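PDB 2IU5: HTH-type dhaKLM operon transcriptional activator DhaS, which activates transcription of the dhaKLM operon together with DhaQ in response to dihydroxyacetone, binding an inverted repeat that partly overlaps the -35 promoter sequence. Local coordinates for residues K20-K23 with D24-S28; R47-F50 with Y51-Q55. The protein carries 1 engineered substitution. One frame throughout, in Å; residues are numbered along the deposited sequence.

Contact 1 (K20-K23 with D24-S28)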
loop_
_atom_site.group_PDB
_atom_site.type_symbol
_atom_site.label_atom_id
_atom_site.label_comp_id
_atom_site.label_asym_id
_atom_site.label_seq_id
_atom_site.Cartn_x
_atom_site.Cartn_y
_atom_site.Cartn_z
ATOM N N LYS A 20 -0.254 24.791 15.681
ATOM C CA LYS A 20 -0.391 25.631 14.488
ATOM C C LYS A 20 0.905 26.379 14.189
ATOM O O LYS A 20 1.345 26.448 13.037
ATOM C CB LYS A 20 -1.565 26.601 14.622
ATOM C CG LYS A 20 -1.863 27.386 13.359
ATOM C CD LYS A 20 -2.035 26.427 12.178
ATOM C CE LYS A 20 -2.686 27.101 10.959
ATOM N NZ LYS A 20 -1.700 27.977 10.257
ATOM N N ALA A 21 1.499 26.935 15.239
ATOM C CA ALA A 21 2.798 27.587 15.098
ATOM C C ALA A 21 3.857 26.662 14.499
ATOM O O ALA A 21 4.577 27.036 13.561
ATOM C CB ALA A 21 3.245 28.135 16.436
ATOM N N PHE A 22 3.946 25.450 15.048
ATOM C CA PHE A 22 4.902 24.471 14.530
ATOM C C PHE A 22 4.627 24.140 13.070
ATOM O O PHE A 22 5.542 24.108 12.240
ATOM C CB PHE A 22 4.840 23.229 15.371
ATOM C CG PHE A 22 5.855 22.201 15.002
ATOM C CD1 PHE A 22 7.203 22.494 15.019
ATOM C CD2 PHE A 22 5.449 20.923 14.633
ATOM C CE1 PHE A 22 8.164 21.537 14.684
ATOM C CE2 PHE A 22 6.398 19.955 14.290
ATOM C CZ PHE A 22 7.759 20.270 14.319
ATOM N N LYS A 23 3.356 23.893 12.757
ATOM C CA LYS A 23 2.992 23.523 11.368
ATOM C C LYS A 23 3.363 24.670 10.423
ATOM O O LYS A 23 3.859 24.442 9.313
ATOM C CB LYS A 23 1.522 23.123 11.263
ATOM C CG LYS A 23 1.298 21.743 11.854
ATOM C CD LYS A 23 -0.115 21.208 11.598
ATOM C CE LYS A 23 -1.083 21.752 12.611
ATOM N NZ LYS A 23 -2.493 21.300 12.289
ATOM N N ASP A 24 3.126 25.909 10.846
ATOM C CA ASP A 24 3.538 27.082 10.084
ATOM C C ASP A 24 5.054 27.134 9.842
ATOM O O ASP A 24 5.499 27.368 8.709
ATOM C CB ASP A 24 3.043 28.363 10.755
ATOM C CG ASP A 24 1.519 28.546 10.643
ATOM O OD1 ASP A 24 0.853 27.765 9.921
ATOM O OD2 ASP A 24 0.990 29.481 11.289
ATOM N N LEU A 25 5.851 26.915 10.885
ATOM C CA LEU A 25 7.309 26.918 10.713
ATOM C C LEU A 25 7.788 25.776 9.811
ATOM O O LEU A 25 8.754 25.936 9.066
ATOM C CB LEU A 25 7.974 26.867 12.087
ATOM C CG LEU A 25 7.758 28.149 12.899
ATOM C CD1 LEU A 25 7.915 27.887 14.382
ATOM C CD2 LEU A 25 8.694 29.275 12.472
ATOM N N MET A 26 7.111 24.627 9.873
ATOM C CA MET A 26 7.496 23.466 9.035
ATOM C C MET A 26 7.240 23.698 7.548
ATOM O O MET A 26 7.742 22.979 6.698
ATOM C CB MET A 26 6.750 22.198 9.486
ATOM C CG MET A 26 7.228 21.629 10.804
ATOM S SD MET A 26 8.742 20.678 10.565
ATOM C CE MET A 26 8.119 19.078 10.011
ATOM N N GLN A 27 6.454 24.712 7.213
ATOM C CA GLN A 27 6.291 25.040 5.807
ATOM C C GLN A 27 7.599 25.545 5.199
ATOM O O GLN A 27 7.862 25.328 4.009
ATOM C CB GLN A 27 5.162 26.067 5.654
ATOM C CG GLN A 27 4.953 26.626 4.257
ATOM C CD GLN A 27 4.295 25.630 3.336
ATOM O OE1 GLN A 27 3.553 24.754 3.780
ATOM N NE2 GLN A 27 4.560 25.752 2.049
ATOM N N SER A 28 8.410 26.222 6.006
ATOM C CA SER A 28 9.494 27.018 5.430
ATOM C C SER A 28 10.839 26.823 6.114
ATOM O O SER A 28 11.812 27.477 5.727
ATOM C CB SER A 28 9.109 28.511 5.449
ATOM O OG SER A 28 8.871 28.921 6.796
#

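Contact 2 (R47-F50 with Y51-Q55)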
loop_
_atom_site.group_PDB
_atom_site.type_symbol
_atom_site.label_atom_id
_atom_site.label_comp_id
_atom_site.label_asym_id
_atom_site.label_seq_id
_atom_site.Cartn_x
_atom_site.Cartn_y
_atom_site.Cartn_z
ATOM N N ARG A 47 7.718 31.166 26.495
ATOM C CA ARG A 47 8.355 29.900 26.163
ATOM C C ARG A 47 8.071 28.791 27.162
ATOM O O ARG A 47 7.765 27.658 26.770
ATOM C CB ARG A 47 9.864 30.077 26.041
ATOM C CG ARG A 47 10.608 28.838 25.621
ATOM C CD ARG A 47 12.090 29.161 25.524
ATOM N NE ARG A 47 12.836 27.995 25.093
ATOM C CZ ARG A 47 13.261 27.025 25.894
ATOM N NH1 ARG A 47 13.018 27.067 27.200
ATOM N NH2 ARG A 47 13.942 26.001 25.369
ATOM N N GLN A 48 8.176 29.106 28.451
ATOM C CA GLN A 48 8.070 28.071 29.470
ATOM C C GLN A 48 6.719 27.341 29.417
ATOM O O GLN A 48 6.596 26.188 29.837
ATOM C CB GLN A 48 8.302 28.685 30.847
ATOM C CG GLN A 48 8.441 27.660 31.965
ATOM C CD GLN A 48 9.583 26.684 31.725
ATOM O OE1 GLN A 48 10.658 27.067 31.250
ATOM N NE2 GLN A 48 9.352 25.411 32.056
ATOM N N THR A 49 5.696 28.009 28.897
ATOM C CA THR A 49 4.353 27.432 28.824
ATOM C C THR A 49 4.354 26.154 27.982
ATOM O O THR A 49 3.546 25.256 28.218
ATOM C CB THR A 49 3.342 28.465 28.269
ATOM O OG1 THR A 49 3.271 29.577 29.172
ATOM C CG2 THR A 49 1.966 27.867 28.132
ATOM N N PHE A 50 5.250 26.061 27.010
ATOM C CA PHE A 50 5.327 24.869 26.151
ATOM C C PHE A 50 5.411 23.637 27.022
ATOM O O PHE A 50 4.807 22.608 26.714
ATOM C CB PHE A 50 6.575 24.980 25.277
ATOM C CG PHE A 50 6.827 23.812 24.340
ATOM C CD1 PHE A 50 6.332 23.835 23.040
ATOM C CD2 PHE A 50 7.574 22.713 24.760
ATOM C CE1 PHE A 50 6.564 22.776 22.163
ATOM C CE2 PHE A 50 7.809 21.653 23.884
ATOM C CZ PHE A 50 7.313 21.681 22.607
ATOM N N TYR A 51 6.151 23.732 28.120
ATOM C CA TYR A 51 6.447 22.564 28.962
ATOM C C TYR A 51 5.326 22.137 29.899
ATOM O O TYR A 51 5.406 21.111 30.604
ATOM C CB TYR A 51 7.760 22.863 29.707
ATOM C CG TYR A 51 8.841 22.993 28.670
ATOM C CD1 TYR A 51 9.395 21.858 28.079
ATOM C CD2 TYR A 51 9.300 24.240 28.274
ATOM C CE1 TYR A 51 10.390 21.976 27.111
ATOM C CE2 TYR A 51 10.295 24.362 27.307
ATOM C CZ TYR A 51 10.830 23.223 26.739
ATOM O OH TYR A 51 11.817 23.326 25.782
ATOM N N ASN A 52 4.254 22.919 29.917
ATOM C CA ASN A 52 3.051 22.449 30.583
ATOM C C ASN A 52 2.420 21.356 29.739
ATOM O O ASN A 52 1.550 20.642 30.232
ATOM C CB ASN A 52 2.073 23.600 30.760
ATOM C CG ASN A 52 2.442 24.494 31.931
ATOM O OD1 ASN A 52 2.293 25.709 31.865
ATOM N ND2 ASN A 52 2.924 23.889 33.006
ATOM N N TYR A 53 2.855 21.225 28.486
ATOM C CA TYR A 53 2.156 20.376 27.520
ATOM C C TYR A 53 3.038 19.360 26.794
ATOM O O TYR A 53 2.599 18.242 26.541
ATOM C CB TYR A 53 1.424 21.228 26.489
ATOM C CG TYR A 53 0.482 22.221 27.121
ATOM C CD1 TYR A 53 -0.721 21.805 27.677
ATOM C CD2 TYR A 53 0.799 23.575 27.165
ATOM C CE1 TYR A 53 -1.588 22.725 28.262
ATOM C CE2 TYR A 53 -0.060 24.499 27.747
ATOM C CZ TYR A 53 -1.237 24.069 28.285
ATOM O OH TYR A 53 -2.079 25.003 28.860
ATOM N N PHE A 54 4.269 19.734 26.459
ATOM C CA PHE A 54 5.130 18.870 25.655
ATOM C C PHE A 54 6.550 18.952 26.151
ATOM O O PHE A 54 6.965 20.011 26.597
ATOM C CB PHE A 54 5.130 19.315 24.202
ATOM C CG PHE A 54 3.755 19.409 23.612
ATOM C CD1 PHE A 54 3.043 18.254 23.324
ATOM C CD2 PHE A 54 3.189 20.645 23.351
ATOM C CE1 PHE A 54 1.767 18.339 22.779
ATOM C CE2 PHE A 54 1.912 20.730 22.803
ATOM C CZ PHE A 54 1.212 19.567 22.523
ATOM N N GLN A 55 7.284 17.842 26.065
ATOM C CA GLN A 55 8.670 17.817 26.515
ATOM C C GLN A 55 9.620 18.351 25.438
ATOM O O GLN A 55 10.695 18.875 25.739
ATOM C CB GLN A 55 9.075 16.390 26.890
ATOM C CG GLN A 55 10.443 16.300 27.526
ATOM C CD GLN A 55 10.772 14.891 27.963
ATOM O OE1 GLN A 55 9.980 14.220 28.643
ATOM N NE2 GLN A 55 11.952 14.426 27.575
#

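Contact 1 (K20-K23 with D24-S28)
Phe22 and Met26 sit one turn apart on helix 13-28, the first helix of the TetR-type DNA-binding domain, and meet in a Met-aromatic contact on its buried side. The methionine comes in over one face of the ring: Met26 CG lies 3.9 Å from the centroid of the Phe22 ring and only 14° off its normal, a CH-pi contact. The sulfur stands farther out and oblique, with Met26 SD 4.6 Å from the Phe22 ring centroid. A chi1 of -72° sets Met26 CG over the ring, and the bend at chi2 (-80°) then brings the sulfur round near Phe22 CZ. The phenylalanine also packs on Ile39 of helix 36-43 and on Leu60, Leu61 and Ile64 of helix 57-73, while both partners touch Phe99 of helix 97-106, so the pair lies where the DNA-binding helices meet the rest of the subunit. Shortening Phe22 to an alanine would probably open a gap among these helices and leave Met26 CG without the ring face it rests on. Beneath the pair, Met26 N bonds to Phe22 O at 2.9 Å, and Leu25 N to Ala21 O at 3.0 Å, as in a regular helix; the next bond, from Gln27 N to Lys23 O, is weak. Lys23, its chain bent at chi3, reaches a salt bridge with Asp68 of helix 57-73. On the exposed side Lys20 and Asp24 repeat the same four-residue spacing with charges. The lysine is bent at chi2 and chi4, which curls its ammonium group back to the carboxylate, and Lys20 NZ reaches Asp24 OD1 at 2.6 Å on the syn lone pair of that oxygen.

Contact 2 (R47-F50 with Y51-Q55)
Phe50 drives the edge of its ring into the face of Tyr51, with Phe50 CD2 over the centre of the Tyr51 ring. The planes stand at 70° and the centroids of the Phe50 and Tyr51 rings are 5.1 Å apart, a T-shaped pair between neighbours in sequence. Phe54 completes the aromatic cluster: its CB lies 3.6 Å from Phe50 CE2, and its CD2 stands over one face of the Phe50 ring, the two rings meeting obliquely. Phe50 also packs on Ile18, Val36 and Met40. Tyr51 CE2 lies over one face of the Arg47 guanidinium, the planes 47° apart, and the hydroxyl near NH2 is poorly angled for a hydrogen bond; Arg47 NE is instead bonded to Ser37 OG. The backbone turns on Phe50 O, which accepts from Tyr53 N at 3.0 Å, well above the carbonyl plane, and from Phe54 N at 2.9 Å, within it. Residues 47-54 fall in the predicted helix-turn-helix motif, after helix 36-43, where TetR-family proteins carry their recognition helix; 47-50 have helical backbone angles. The aromatic cluster and the carbonyl oxygen accepting two bonds are consistent with a turn held both by its own backbone and by Phe50 packed against helices 13-28 and 36-43.

Overall arrangement
Both contacts belong to the TetR-type DNA-binding domain, contact 1 within helix 13-28 and contact 2 in the segment between helices 36-43 and 57-73. Their centres are about 17 Å apart and their nearest atoms about 7 Å, so they do not touch. Helices 13-28 and 36-43 nevertheless link them, since side chains of contact 2 pack on both and those of contact 1 on the latter. Each is partly buried, but contact 1 lies nearer the middle of the subunit and reaches helix 97-106, whereas contact 2 is more peripheral. Contact 1 divides into a buried methionine-phenylalanine side and an exposed, charged one; contact 2 relies on aromatic rings and irregular backbone bonding.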